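Local coordinates for protein nisin leader peptide-processing serine protease NisP (PDB 4MZD) that probably removes the leader peptide from the lantibiotic nisin precursor as a subtilisin-like (S8 family) serine endopeptidase, here represented by its subtilase domain with flanking segments, at residues A[250-255]-A[301-306]; A[310-315]-A[350-355]; A[223-228]-A[279-284]; A[297-302]-A[314-319]; A[199-204]-A[238-243]. One frame throughout, in Å; residues are numbered along the deposited sequence. Where two conformers were deposited one is given.

Interaction 1: residues A[250-255]-A[301-306]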
# COMPACT_ATOMS: atom_id res chain seq x y z
N SER A 250 -7.87 13.17 -0.55
CA SER A 250 -9.31 13.44 -0.45
C SER A 250 -9.96 13.67 -1.81
O SER A 250 -10.94 14.40 -1.91
CB SER A 250 -9.58 14.64 0.46
OG SER A 250 -8.94 14.47 1.72
N LEU A 251 -9.42 13.04 -2.85
CA LEU A 251 -9.92 13.20 -4.21
C LEU A 251 -10.82 12.05 -4.63
O LEU A 251 -10.46 10.88 -4.47
CB LEU A 251 -8.77 13.28 -5.21
CG LEU A 251 -7.78 14.43 -5.04
CD1 LEU A 251 -6.54 14.24 -5.90
CD2 LEU A 251 -8.46 15.76 -5.37
N ASN A 252 -11.99 12.36 -5.19
CA ASN A 252 -12.74 11.34 -5.89
C ASN A 252 -12.12 11.16 -7.26
O ASN A 252 -12.14 12.08 -8.08
CB ASN A 252 -14.22 11.67 -6.01
CG ASN A 252 -15.03 10.49 -6.50
OD1 ASN A 252 -14.70 9.88 -7.51
ND2 ASN A 252 -16.08 10.14 -5.76
N ILE A 253 -11.55 9.99 -7.51
CA ILE A 253 -10.75 9.80 -8.71
C ILE A 253 -11.57 9.84 -9.99
O ILE A 253 -11.02 9.93 -11.08
CB ILE A 253 -9.90 8.52 -8.62
CG1 ILE A 253 -10.79 7.28 -8.53
CG2 ILE A 253 -8.95 8.60 -7.43
CD1 ILE A 253 -11.20 6.71 -9.87
N GLN A 254 -12.90 9.78 -9.85
CA GLN A 254 -13.78 9.87 -11.01
C GLN A 254 -14.16 11.30 -11.35
O GLN A 254 -14.75 11.56 -12.39
CB GLN A 254 -15.04 9.04 -10.79
CG GLN A 254 -14.81 7.54 -10.89
CD GLN A 254 -16.10 6.77 -11.11
OE1 GLN A 254 -16.88 6.56 -10.19
NE2 GLN A 254 -16.33 6.36 -12.35
N ASP A 255 -13.82 12.23 -10.46
CA ASP A 255 -14.15 13.64 -10.67
C ASP A 255 -12.94 14.31 -11.29
O ASP A 255 -12.07 14.84 -10.60
CB ASP A 255 -14.51 14.31 -9.34
CG ASP A 255 -14.96 15.75 -9.51
OD1 ASP A 255 -14.71 16.35 -10.58
OD2 ASP A 255 -15.56 16.30 -8.57
N SER A 301 -8.59 10.08 2.63
CA SER A 301 -8.53 9.07 1.57
C SER A 301 -9.16 9.53 0.26
O SER A 301 -10.24 10.12 0.25
CB SER A 301 -9.20 7.77 2.01
OG SER A 301 -9.06 6.78 1.00
N ASN A 302 -8.49 9.23 -0.84
CA ASN A 302 -9.16 9.31 -2.12
C ASN A 302 -10.30 8.30 -2.14
O ASN A 302 -10.34 7.34 -1.36
CB ASN A 302 -8.18 9.02 -3.26
CG ASN A 302 -7.20 10.15 -3.51
OD1 ASN A 302 -7.18 11.16 -2.81
ND2 ASN A 302 -6.39 9.97 -4.54
N ILE A 303 -11.23 8.52 -3.06
CA ILE A 303 -12.42 7.70 -3.17
C ILE A 303 -12.48 7.10 -4.57
O ILE A 303 -12.37 7.83 -5.56
CB ILE A 303 -13.71 8.52 -2.91
CG1 ILE A 303 -13.62 9.26 -1.57
CG2 ILE A 303 -14.94 7.63 -2.98
CD1 ILE A 303 -13.11 10.69 -1.69
N GLY A 304 -12.64 5.79 -4.64
CA GLY A 304 -12.81 5.10 -5.91
C GLY A 304 -13.97 4.13 -5.84
O GLY A 304 -14.07 3.36 -4.89
N ALA A 305 -14.85 4.16 -6.83
CA ALA A 305 -16.03 3.31 -6.82
C ALA A 305 -15.68 1.83 -6.87
O ALA A 305 -16.41 0.99 -6.35
CB ALA A 305 -16.96 3.67 -7.98
N ASP A 306 -14.54 1.52 -7.49
CA ASP A 306 -14.13 0.13 -7.69
C ASP A 306 -13.04 -0.30 -6.71
O ASP A 306 -12.35 -1.29 -6.93
CB ASP A 306 -13.64 -0.07 -9.13
CG ASP A 306 -14.62 0.44 -10.16
OD1 ASP A 306 -15.84 0.31 -9.94
OD2 ASP A 306 -14.17 0.97 -11.20

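Interaction 2: residues A[310-315]-A[350-355]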
# COMPACT_ATOMS: atom_id res chain seq x y z
N ALA A 310 -9.93 -0.40 3.80
CA ALA A 310 -9.52 -1.03 5.04
C ALA A 310 -8.99 0.04 5.99
O ALA A 310 -8.73 1.17 5.57
CB ALA A 310 -8.47 -2.11 4.78
N PRO A 311 -8.84 -0.29 7.28
CA PRO A 311 -8.48 0.77 8.23
C PRO A 311 -7.15 1.47 7.95
O PRO A 311 -6.10 0.82 7.89
CB PRO A 311 -8.47 0.04 9.58
CG PRO A 311 -9.50 -1.04 9.39
CD PRO A 311 -9.27 -1.52 7.97
N ALA A 312 -7.23 2.79 7.83
CA ALA A 312 -6.11 3.68 7.57
C ALA A 312 -6.00 4.80 8.60
O ALA A 312 -5.00 5.50 8.64
CB ALA A 312 -6.24 4.30 6.18
N GLY A 313 -7.05 4.98 9.40
CA GLY A 313 -7.08 6.03 10.41
C GLY A 313 -7.73 7.32 9.93
O GLY A 313 -8.47 7.34 8.93
N THR A 314 -7.47 8.40 10.66
CA THR A 314 -8.07 9.69 10.36
C THR A 314 -7.18 10.82 10.84
O THR A 314 -6.49 10.70 11.87
CB THR A 314 -9.45 9.83 11.02
OG1 THR A 314 -10.00 11.11 10.70
CG2 THR A 314 -9.37 9.72 12.53
N THR A 315 -7.20 11.92 10.09
CA THR A 315 -6.56 13.15 10.53
C THR A 315 -7.58 14.23 10.91
O THR A 315 -7.21 15.38 11.14
CB THR A 315 -5.54 13.70 9.50
OG1 THR A 315 -6.11 13.71 8.19
CG2 THR A 315 -4.29 12.85 9.48
N TYR A 350 -0.68 6.87 9.94
CA TYR A 350 -1.96 6.89 9.24
C TYR A 350 -1.71 6.93 7.75
O TYR A 350 -0.63 7.33 7.31
CB TYR A 350 -2.81 8.10 9.66
CG TYR A 350 -2.21 9.41 9.21
CD1 TYR A 350 -2.52 9.95 7.96
CD2 TYR A 350 -1.31 10.11 10.01
CE1 TYR A 350 -1.96 11.13 7.53
CE2 TYR A 350 -0.75 11.30 9.58
CZ TYR A 350 -1.09 11.79 8.34
OH TYR A 350 -0.54 12.98 7.90
N GLY A 351 -2.70 6.53 6.97
CA GLY A 351 -2.63 6.66 5.53
C GLY A 351 -3.00 5.38 4.81
O GLY A 351 -2.93 4.28 5.38
N ASN A 352 -3.38 5.52 3.55
CA ASN A 352 -3.81 4.35 2.79
C ASN A 352 -2.70 3.33 2.59
O ASN A 352 -2.97 2.16 2.29
CB ASN A 352 -4.40 4.78 1.45
CG ASN A 352 -5.74 5.47 1.62
OD1 ASN A 352 -6.33 5.44 2.70
ND2 ASN A 352 -6.22 6.10 0.55
N SER A 353 -1.45 3.75 2.76
CA SER A 353 -0.34 2.80 2.76
C SER A 353 -0.47 1.71 3.82
O SER A 353 0.23 0.71 3.72
CB SER A 353 0.98 3.51 2.97
OG SER A 353 0.98 4.21 4.19
N PHE A 354 -1.31 1.92 4.83
CA PHE A 354 -1.47 0.96 5.91
C PHE A 354 -2.77 0.16 5.82
O PHE A 354 -2.93 -0.84 6.53
CB PHE A 354 -1.29 1.66 7.26
CG PHE A 354 -0.01 2.42 7.31
CD1 PHE A 354 1.20 1.73 7.27
CD2 PHE A 354 0.01 3.80 7.31
CE1 PHE A 354 2.40 2.42 7.25
CE2 PHE A 354 1.21 4.49 7.30
CZ PHE A 354 2.41 3.79 7.27
N ALA A 355 -3.67 0.60 4.94
CA ALA A 355 -4.84 -0.19 4.56
C ALA A 355 -4.44 -1.24 3.53
O ALA A 355 -4.85 -2.40 3.61
CB ALA A 355 -5.92 0.73 3.99

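Interaction 3: residues A[223-228]-A[279-284]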
# COMPACT_ATOMS: atom_id res chain seq x y z
N GLN A 223 3.47 8.08 -21.28
CA GLN A 223 4.55 7.10 -21.33
C GLN A 223 4.74 6.40 -19.99
O GLN A 223 4.91 5.19 -19.94
CB GLN A 223 5.87 7.72 -21.80
CG GLN A 223 6.99 6.69 -21.94
CD GLN A 223 6.73 5.66 -23.03
OE1 GLN A 223 6.88 5.95 -24.21
NE2 GLN A 223 6.34 4.46 -22.63
N GLU A 224 4.71 7.16 -18.89
CA GLU A 224 4.82 6.54 -17.57
C GLU A 224 3.67 5.57 -17.34
O GLU A 224 3.86 4.48 -16.80
CB GLU A 224 4.83 7.57 -16.45
CG GLU A 224 6.08 8.41 -16.34
CD GLU A 224 6.12 9.17 -15.02
OE1 GLU A 224 6.44 8.55 -13.99
OE2 GLU A 224 5.81 10.37 -15.01
N TYR A 225 2.47 5.97 -17.74
CA TYR A 225 1.30 5.12 -17.60
C TYR A 225 1.52 3.81 -18.35
O TYR A 225 1.26 2.73 -17.82
CB TYR A 225 0.07 5.86 -18.11
CG TYR A 225 -1.23 5.09 -18.11
CD1 TYR A 225 -2.09 5.14 -17.02
CD2 TYR A 225 -1.62 4.33 -19.21
CE1 TYR A 225 -3.29 4.45 -17.02
CE2 TYR A 225 -2.81 3.64 -19.21
CZ TYR A 225 -3.64 3.70 -18.12
OH TYR A 225 -4.83 3.02 -18.13
N LEU A 226 2.01 3.91 -19.58
CA LEU A 226 2.26 2.71 -20.38
C LEU A 226 3.34 1.82 -19.77
O LEU A 226 3.29 0.59 -19.89
CB LEU A 226 2.67 3.10 -21.80
CG LEU A 226 1.55 3.70 -22.65
CD1 LEU A 226 2.12 4.08 -24.00
CD2 LEU A 226 0.38 2.73 -22.80
N ASN A 227 4.33 2.43 -19.13
CA ASN A 227 5.37 1.66 -18.46
C ASN A 227 4.83 0.87 -17.27
O ASN A 227 5.21 -0.29 -17.06
CB ASN A 227 6.53 2.56 -18.05
CG ASN A 227 7.29 3.12 -19.24
OD1 ASN A 227 7.18 2.61 -20.35
ND2 ASN A 227 8.08 4.16 -19.00
N TYR A 228 3.94 1.48 -16.49
CA TYR A 228 3.25 0.75 -15.44
C TYR A 228 2.41 -0.35 -16.05
O TYR A 228 2.38 -1.48 -15.54
CB TYR A 228 2.31 1.64 -14.65
CG TYR A 228 2.93 2.43 -13.52
CD1 TYR A 228 2.81 3.81 -13.49
CD2 TYR A 228 3.58 1.80 -12.47
CE1 TYR A 228 3.35 4.55 -12.45
CE2 TYR A 228 4.12 2.53 -11.43
CZ TYR A 228 4.00 3.90 -11.43
OH TYR A 228 4.56 4.61 -10.38
N PRO A 279 -0.18 3.33 -9.51
CA PRO A 279 -0.75 2.30 -10.40
C PRO A 279 -2.11 1.72 -9.98
O PRO A 279 -2.53 0.72 -10.56
CB PRO A 279 0.31 1.20 -10.37
CG PRO A 279 0.86 1.30 -8.97
CD PRO A 279 0.90 2.78 -8.67
N SER A 280 -2.80 2.33 -9.03
CA SER A 280 -4.07 1.76 -8.57
C SER A 280 -5.17 1.78 -9.64
O SER A 280 -6.12 1.01 -9.54
CB SER A 280 -4.56 2.45 -7.29
OG SER A 280 -4.95 3.79 -7.55
N VAL A 281 -5.04 2.64 -10.64
CA VAL A 281 -6.07 2.80 -11.67
C VAL A 281 -6.29 1.55 -12.52
O VAL A 281 -7.39 1.33 -13.02
CB VAL A 281 -5.73 3.99 -12.59
CG1 VAL A 281 -4.41 3.76 -13.31
CG2 VAL A 281 -6.86 4.25 -13.59
N PHE A 282 -5.25 0.74 -12.70
CA PHE A 282 -5.34 -0.34 -13.67
C PHE A 282 -6.39 -1.38 -13.27
O PHE A 282 -6.51 -1.74 -12.11
CB PHE A 282 -3.97 -0.98 -13.89
CG PHE A 282 -3.00 -0.06 -14.54
CD1 PHE A 282 -3.06 0.19 -15.90
CD2 PHE A 282 -2.04 0.61 -13.79
CE1 PHE A 282 -2.18 1.07 -16.50
CE2 PHE A 282 -1.16 1.49 -14.39
CZ PHE A 282 -1.23 1.72 -15.75
N GLU A 283 -7.13 -1.85 -14.27
CA GLU A 283 -8.23 -2.77 -14.05
C GLU A 283 -7.83 -4.01 -13.27
O GLU A 283 -8.59 -4.49 -12.43
CB GLU A 283 -8.83 -3.19 -15.40
CG GLU A 283 -9.33 -2.04 -16.26
CD GLU A 283 -10.65 -1.47 -15.78
OE1 GLU A 283 -11.66 -1.63 -16.50
OE2 GLU A 283 -10.68 -0.87 -14.69
N ASP A 284 -6.64 -4.54 -13.54
CA ASP A 284 -6.25 -5.78 -12.88
C ASP A 284 -5.66 -5.58 -11.48
O ASP A 284 -5.47 -6.54 -10.74
CB ASP A 284 -5.29 -6.57 -13.77
CG ASP A 284 -5.97 -7.08 -15.03
OD1 ASP A 284 -7.20 -7.28 -15.01
OD2 ASP A 284 -5.27 -7.26 -16.04

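Interaction 4: residues A[297-302]-A[314-319]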
# COMPACT_ATOMS: atom_id res chain seq x y z
N ILE A 297 -15.13 6.40 5.25
CA ILE A 297 -13.93 6.71 4.49
C ILE A 297 -13.11 7.76 5.24
O ILE A 297 -13.64 8.77 5.70
CB ILE A 297 -14.25 7.15 3.04
CG1 ILE A 297 -14.90 6.00 2.27
CG2 ILE A 297 -12.99 7.63 2.34
CD1 ILE A 297 -15.21 6.30 0.81
N SER A 298 -11.82 7.49 5.38
CA SER A 298 -10.92 8.40 6.08
C SER A 298 -10.98 9.79 5.46
O SER A 298 -11.05 9.93 4.24
CB SER A 298 -9.48 7.90 5.99
OG SER A 298 -9.36 6.58 6.48
N ASP A 299 -10.91 10.82 6.30
CA ASP A 299 -10.93 12.18 5.79
C ASP A 299 -9.92 12.41 4.67
O ASP A 299 -10.22 13.11 3.70
CB ASP A 299 -10.73 13.22 6.91
CG ASP A 299 -9.36 13.14 7.56
OD1 ASP A 299 -8.89 12.02 7.86
OD2 ASP A 299 -8.75 14.22 7.79
N PHE A 300 -8.73 11.83 4.80
CA PHE A 300 -7.68 12.03 3.81
C PHE A 300 -7.79 11.13 2.58
O PHE A 300 -7.10 11.37 1.59
CB PHE A 300 -6.29 11.82 4.44
CG PHE A 300 -6.15 10.51 5.15
CD1 PHE A 300 -6.02 9.32 4.45
CD2 PHE A 300 -6.16 10.46 6.54
CE1 PHE A 300 -5.91 8.11 5.11
CE2 PHE A 300 -6.05 9.25 7.21
CZ PHE A 300 -5.93 8.08 6.49
N SER A 301 -8.59 10.08 2.63
CA SER A 301 -8.53 9.07 1.57
C SER A 301 -9.16 9.53 0.26
O SER A 301 -10.24 10.12 0.25
CB SER A 301 -9.20 7.77 2.01
OG SER A 301 -9.06 6.78 1.00
N ASN A 302 -8.49 9.23 -0.84
CA ASN A 302 -9.16 9.31 -2.12
C ASN A 302 -10.30 8.30 -2.14
O ASN A 302 -10.34 7.34 -1.36
CB ASN A 302 -8.18 9.02 -3.26
CG ASN A 302 -7.20 10.15 -3.51
OD1 ASN A 302 -7.18 11.16 -2.81
ND2 ASN A 302 -6.39 9.97 -4.54
N THR A 314 -7.47 8.40 10.66
CA THR A 314 -8.07 9.69 10.36
C THR A 314 -7.18 10.82 10.84
O THR A 314 -6.49 10.70 11.87
CB THR A 314 -9.45 9.83 11.02
OG1 THR A 314 -10.00 11.11 10.70
CG2 THR A 314 -9.37 9.72 12.53
N THR A 315 -7.20 11.92 10.09
CA THR A 315 -6.56 13.15 10.53
C THR A 315 -7.58 14.23 10.91
O THR A 315 -7.21 15.38 11.14
CB THR A 315 -5.54 13.70 9.50
OG1 THR A 315 -6.11 13.71 8.19
CG2 THR A 315 -4.29 12.85 9.48
N ALA A 316 -8.85 13.86 10.99
CA ALA A 316 -9.88 14.86 11.24
C ALA A 316 -9.71 15.57 12.58
O ALA A 316 -9.86 16.78 12.68
CB ALA A 316 -11.25 14.24 11.14
N ASN A 317 -9.39 14.80 13.63
CA ASN A 317 -9.21 15.41 14.94
C ASN A 317 -7.87 16.11 15.07
O ASN A 317 -7.78 17.16 15.70
CB ASN A 317 -9.43 14.38 16.04
CG ASN A 317 -10.82 13.81 16.01
OD1 ASN A 317 -11.79 14.56 15.95
ND2 ASN A 317 -10.93 12.49 16.00
N PHE A 318 -6.83 15.54 14.47
CA PHE A 318 -5.57 16.24 14.41
C PHE A 318 -5.76 17.65 13.84
O PHE A 318 -5.24 18.63 14.37
CB PHE A 318 -4.55 15.48 13.57
CG PHE A 318 -3.18 16.08 13.61
CD1 PHE A 318 -2.24 15.64 14.52
CD2 PHE A 318 -2.83 17.12 12.75
CE1 PHE A 318 -0.98 16.21 14.57
CE2 PHE A 318 -1.58 17.69 12.80
CZ PHE A 318 -0.65 17.23 13.71
N LYS A 319 -6.51 17.74 12.75
CA LYS A 319 -6.72 19.02 12.08
C LYS A 319 -7.58 19.99 12.90
O LYS A 319 -7.33 21.19 12.89
CB LYS A 319 -7.36 18.79 10.72
CG LYS A 319 -6.42 18.19 9.72
CD LYS A 319 -7.15 17.87 8.45
CE LYS A 319 -6.24 17.17 7.48
NZ LYS A 319 -4.96 17.90 7.33
O HOH W 1 -11.94 10.31 9.01

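Interaction 5: residues A[199-204]-A[238-243]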
# COMPACT_ATOMS: atom_id res chain seq x y z
N LYS A 199 3.19 -14.09 -5.27
CA LYS A 199 1.89 -14.08 -5.93
C LYS A 199 1.03 -12.87 -5.56
O LYS A 199 0.05 -12.58 -6.25
CB LYS A 199 1.15 -15.39 -5.71
CG LYS A 199 1.89 -16.59 -6.32
CD LYS A 199 2.28 -16.37 -7.79
CE LYS A 199 3.21 -17.48 -8.31
NZ LYS A 199 3.66 -17.26 -9.73
N VAL A 200 1.41 -12.16 -4.49
CA VAL A 200 0.79 -10.89 -4.12
C VAL A 200 1.89 -9.85 -4.00
O VAL A 200 2.93 -10.12 -3.39
CB VAL A 200 -0.00 -11.01 -2.80
CG1 VAL A 200 -0.64 -9.67 -2.44
CG2 VAL A 200 -1.05 -12.13 -2.88
N ILE A 201 1.67 -8.69 -4.61
CA ILE A 201 2.65 -7.61 -4.64
C ILE A 201 1.98 -6.35 -4.08
O ILE A 201 0.95 -5.92 -4.59
CB ILE A 201 3.14 -7.37 -6.09
CG1 ILE A 201 3.85 -8.62 -6.63
CG2 ILE A 201 4.06 -6.17 -6.17
CD1 ILE A 201 4.16 -8.58 -8.12
N ASN A 202 2.57 -5.79 -3.03
CA ASN A 202 2.02 -4.64 -2.31
C ASN A 202 2.73 -3.36 -2.70
O ASN A 202 3.96 -3.27 -2.56
CB ASN A 202 2.17 -4.87 -0.80
CG ASN A 202 1.49 -3.80 0.04
OD1 ASN A 202 0.35 -3.98 0.46
ND2 ASN A 202 2.16 -2.68 0.26
N ILE A 203 1.97 -2.37 -3.17
CA ILE A 203 2.53 -1.07 -3.54
C ILE A 203 1.82 0.05 -2.78
O ILE A 203 0.78 0.58 -3.21
CB ILE A 203 2.47 -0.82 -5.06
CG1 ILE A 203 3.01 -2.03 -5.83
CG2 ILE A 203 3.25 0.45 -5.41
CD1 ILE A 203 3.06 -1.80 -7.32
N SER A 204 2.38 0.44 -1.64
CA SER A 204 1.82 1.49 -0.80
C SER A 204 2.39 2.87 -1.16
O SER A 204 2.84 3.63 -0.30
CB SER A 204 2.09 1.18 0.68
OG SER A 204 1.27 0.10 1.11
N LYS A 238 2.66 -13.66 -15.15
CA LYS A 238 3.41 -14.53 -14.25
C LYS A 238 2.54 -15.13 -13.15
O LYS A 238 2.98 -16.01 -12.42
CB LYS A 238 4.58 -13.77 -13.62
CG LYS A 238 5.63 -13.29 -14.61
CD LYS A 238 6.55 -14.42 -15.04
CE LYS A 238 7.45 -14.87 -13.91
NZ LYS A 238 8.46 -15.88 -14.35
N GLY A 239 1.31 -14.65 -13.04
CA GLY A 239 0.38 -15.16 -12.05
C GLY A 239 0.30 -14.36 -10.76
O GLY A 239 -0.27 -14.85 -9.78
N SER A 240 0.86 -13.15 -10.75
CA SER A 240 0.85 -12.29 -9.57
C SER A 240 -0.28 -11.28 -9.64
O SER A 240 -0.72 -10.89 -10.73
CB SER A 240 2.18 -11.55 -9.44
OG SER A 240 3.25 -12.44 -9.24
N ILE A 241 -0.75 -10.84 -8.48
CA ILE A 241 -1.69 -9.74 -8.38
C ILE A 241 -1.01 -8.58 -7.67
O ILE A 241 -0.21 -8.79 -6.76
CB ILE A 241 -2.99 -10.15 -7.66
CG1 ILE A 241 -4.09 -9.13 -7.92
CG2 ILE A 241 -2.74 -10.36 -6.16
CD1 ILE A 241 -5.49 -9.64 -7.64
N VAL A 242 -1.35 -7.37 -8.10
CA VAL A 242 -0.82 -6.15 -7.51
C VAL A 242 -1.92 -5.46 -6.73
O VAL A 242 -3.05 -5.34 -7.21
CB VAL A 242 -0.26 -5.23 -8.61
CG1 VAL A 242 0.17 -3.89 -8.03
CG2 VAL A 242 0.88 -5.91 -9.35
N VAL A 243 -1.58 -5.03 -5.52
CA VAL A 243 -2.48 -4.35 -4.59
C VAL A 243 -1.85 -3.00 -4.30
O VAL A 243 -0.70 -2.94 -3.86
CB VAL A 243 -2.62 -5.17 -3.29
CG1 VAL A 243 -3.65 -4.56 -2.35
CG2 VAL A 243 -2.96 -6.63 -3.60
O HOH W 2 -2.01 -14.10 -7.66
O HOH W 3 4.83 -14.67 -9.75

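Interaction 1: residues A[250-255]-A[301-306]
Asn302 reaches across from 301-306 to the backbone of Leu251, and its OD1 accepts the Leu251 N-H at 2.9 Å. The N-H points nearly straight at the oxygen, 167° at the hydrogen, but the donor stands 53° above the plane of the side-chain carbonyl. The side chains of Leu251 and Asn302 run side by side in the same direction, with Leu251 CB 3.6 Å from Asn302 OD1. Further along, Ile303 N donates to Leu251 O at 2.9 Å and Ile253 N donates to Ile303 O at 3.0 Å, so the backbone of Ile303 is held through both its N-H and its C=O. These two bonds make a single beta bridge between Asn252 and Ile303, joining the loop that follows strand 241-245 to the loop that precedes strand 308-311 in the subtilisin-like domain. Beside this bridge Ile253 CG1 lies 3.4 Å from Ile303 O, placed there by a chi1 of 63° that sets it between the backbone N and the carbonyl carbon. The amide of Asn252 crosses Ile303 at about a right angle, ND2 being 3.9 Å from Ile303 CG2. Its OD1 receives Gln254 N, an Asx turn within a type I turn that leads into helix 256-264. In the second shell, Asn302 OD1 also accepts from Asp249 N, while ND2 donates to Tyr208 OH and Asp277 OD2, fixing the rotation of the amide.

Interaction 2: residues A[310-315]-A[350-355]
A chi1 of 67° leaves CG of Tyr350 flanked by both arms of its own main chain and lays one face of the ring against Thr315. Across the contact, Thr315 (chi1 48°) turns OG1 to Asp299 and leaves CG2 over the ring. The methyl sits over the centre of the Tyr350 ring, 3.5 Å from CG2 to the centroid and 14° off the normal: a CH-pi contact with the two side chains crossing at about a right angle. Next to it, Gly351 N donates to Ala312 O at 3.0 Å, in the carbonyl plane and on a lone pair. Ala312 CB points at the turn and meets Gly351 O at 3.4 Å and Asn352 OD1 at 3.7 Å. At the far end Ala310 CB and Ala355 CB touch at 3.9 Å, and the methyl of Ala355 is 3.3 Å from Ala310 O.

The turn that this contact flanks contains Ser353, the predicted nucleophile of the charge relay, on the way into helix 356-370, as in other subtilases. Ser353 takes no part across the contact; its OG meets His147 NE2, the predicted relay partner, and Arg488 O, and stands 3.1 Å above the Phe354 ring plane, toward the rim. Asn352 ND2 is gripped by Ser301 OG and Leu246 O. The contact touches the turn mainly through Gly351, Asn352 and Ala355, contributing one backbone bond and methyl packing beside Ser353, while groups from other loops hold Asn352.

Interaction 3: residues A[223-228]-A[279-284]
Phe282 is the hub of this contact, with Tyr228 and Tyr225 of helix 222-238 closing on it from two directions. Its CE1 lies over one face of the Tyr225 ring, 3.4 Å above the plane and offset toward the rim, closest to Tyr225 CZ. The side chains of Phe282 and Tyr225 run antiparallel past one another; their ring centroids are 4.6 Å apart and the planes at 34°, an oblique pairing. Tyr225 arrives there because its CG is anti to the backbone N (chi1 177°), which swings the ring out from the helix toward the loop. At the edge of the Phe282 ring, near its plane, CZ meets the helix carbonyl Tyr225 O at 3.4 Å.

Tyr228 touches Phe282 with its CB, 3.5 Å from Phe282 CE2, and offers a ring face to Pro279. Pro279 CB stands 3.9 Å above the Tyr228 ring, toward its rim; the distance to the centroid is 4.3 Å, a CH-pi contact. The phenol end of Tyr228 is tied to Gln207 OE1. Val281 CG1 packs on Tyr225 CE1 at 3.9 Å. A cis peptide precedes Pro279, and the type I turn from Pro279 to Phe282 presents Pro279, Val281 and Phe282 to the helix. This is apolar packing of helix 222-238 against the loop between strands 275-278 and 286-291 in the alpha/beta subtilisin-like fold.

Interaction 4: residues A[297-302]-A[314-319]
The carboxylate of Asp299 meets Thr315 and Thr314 just before helix 316-328. From CB, a chi1 of 65° turns CG in close to the Asp299 main chain, and the carboxylate beyond it reaches the start of the helix. Asp299 CG lies 3.4 Å from Thr315 OG1. One oxygen, OD1, accepts Thr315 N at 2.8 Å on its syn side, with 164° at the hydrogen, and comes within 3.2 Å of Thr314 OG1. The other, OD2, receives Thr315 OG1 at 2.7 Å, also syn and 18° out of the carboxylate plane. Thr315 thus grips both oxygens, through its N-H and its hydroxyl. Thr314 OG1 in turn accepts Ala316 N, an ST turn leading into helix 316-328; Thr315 holds the N-cap position, but its side chain, engaged by Asp299, makes no capping bond. A water bridges Asp299 N and Thr314 OG1. Lys319 NZ, 5.3 Å from Asp299 OD2, is not in contact, though its positive charge may modestly stabilise the carboxylate. The next residue, Phe300, brings its ring edge to Thr315 OG1, 3.6 Å from Phe300 CD2, while Ser298 CB lies over one ring face; Phe300 also meets the Tyr350 ring.

Interaction 5: residues A[199-204]-A[238-243]
Val200 and Ile241 lie side by side on one face of the sheet, their CG2 methyls 4.1 Å apart, and Val243 extends the row on the same face. Val200 has CG1 anti to its backbone N (chi1 -180°), which turns this methyl toward Val243 CG2 at 4.0 Å. Ile201 and Val242 occupy the opposite face. Ile203 CD1 reaches Val242 CG1 at 3.6 Å, and Ile201 sends its CD1 back to Ser240 CB at 3.8 Å. Ile201 and Ile203 share the same shape, CG1 beside the backbone N and the chain extended, which brings CD1 of each to the 238-243 segment.

Between these two layers strands 200-203 and 241-243 run parallel, their axes 25° apart, in a regular ladder: Ile241 N to Lys199 O, Ile201 N to Ile241 O, Val243 N to Ile201 O and Ile203 N to Val243 O. At its start Lys199 bends at chi2 (-51°) to lay CD 3.6 Å from Gly239 O and bring NZ to Lys238 O, a weak bond of 3.0 Å at the end of helix 222-238, where Gly239 closes a Schellman motif. One water joins NZ to Ser240 OG, which also bonds Asn198 O; a second links Lys199 O to Gly239 O.

Strands 200-210 and 241-245, with helix 222-238 between them in the chain, form a beta-alpha-beta crossover of the subtilisin-like sheet. Strand 95-100 pairs with strand 200-210 as well. Helix 356-370 packs on the face of Asn202 and Val243, where Asn202 OD1 bonds Ser360 OG, while helix 183-195 packs against Ile201, Ile203 and Ser240.

In the fold
Interactions 2, 3 and 5 are mostly buried, whereas interactions 1 and 4 are partly exposed. Interaction 5 lies in the parallel sheet and rests on regular backbone bonds with aliphatic faces; interaction 3 is aromatic and packs against it, Pro279 touching Ile203. Interactions 1, 2 and 4 form one neighbourhood round the end of strand 308-311 and the loops beside it: 1 and 4 share Ser301 and Asn302, 2 and 4 share Thr314 and Thr315, and Ser301 OG meets Asn352 ND2. A carboxylate and hydroxyls bond in interaction 4, an amide plus backbone groups in interaction 1, one backbone pair plus methyl packing in interaction 2. Ser353 O meets Ser204 OG of interaction 5, linking the turn of the predicted nucleophile to the sheet.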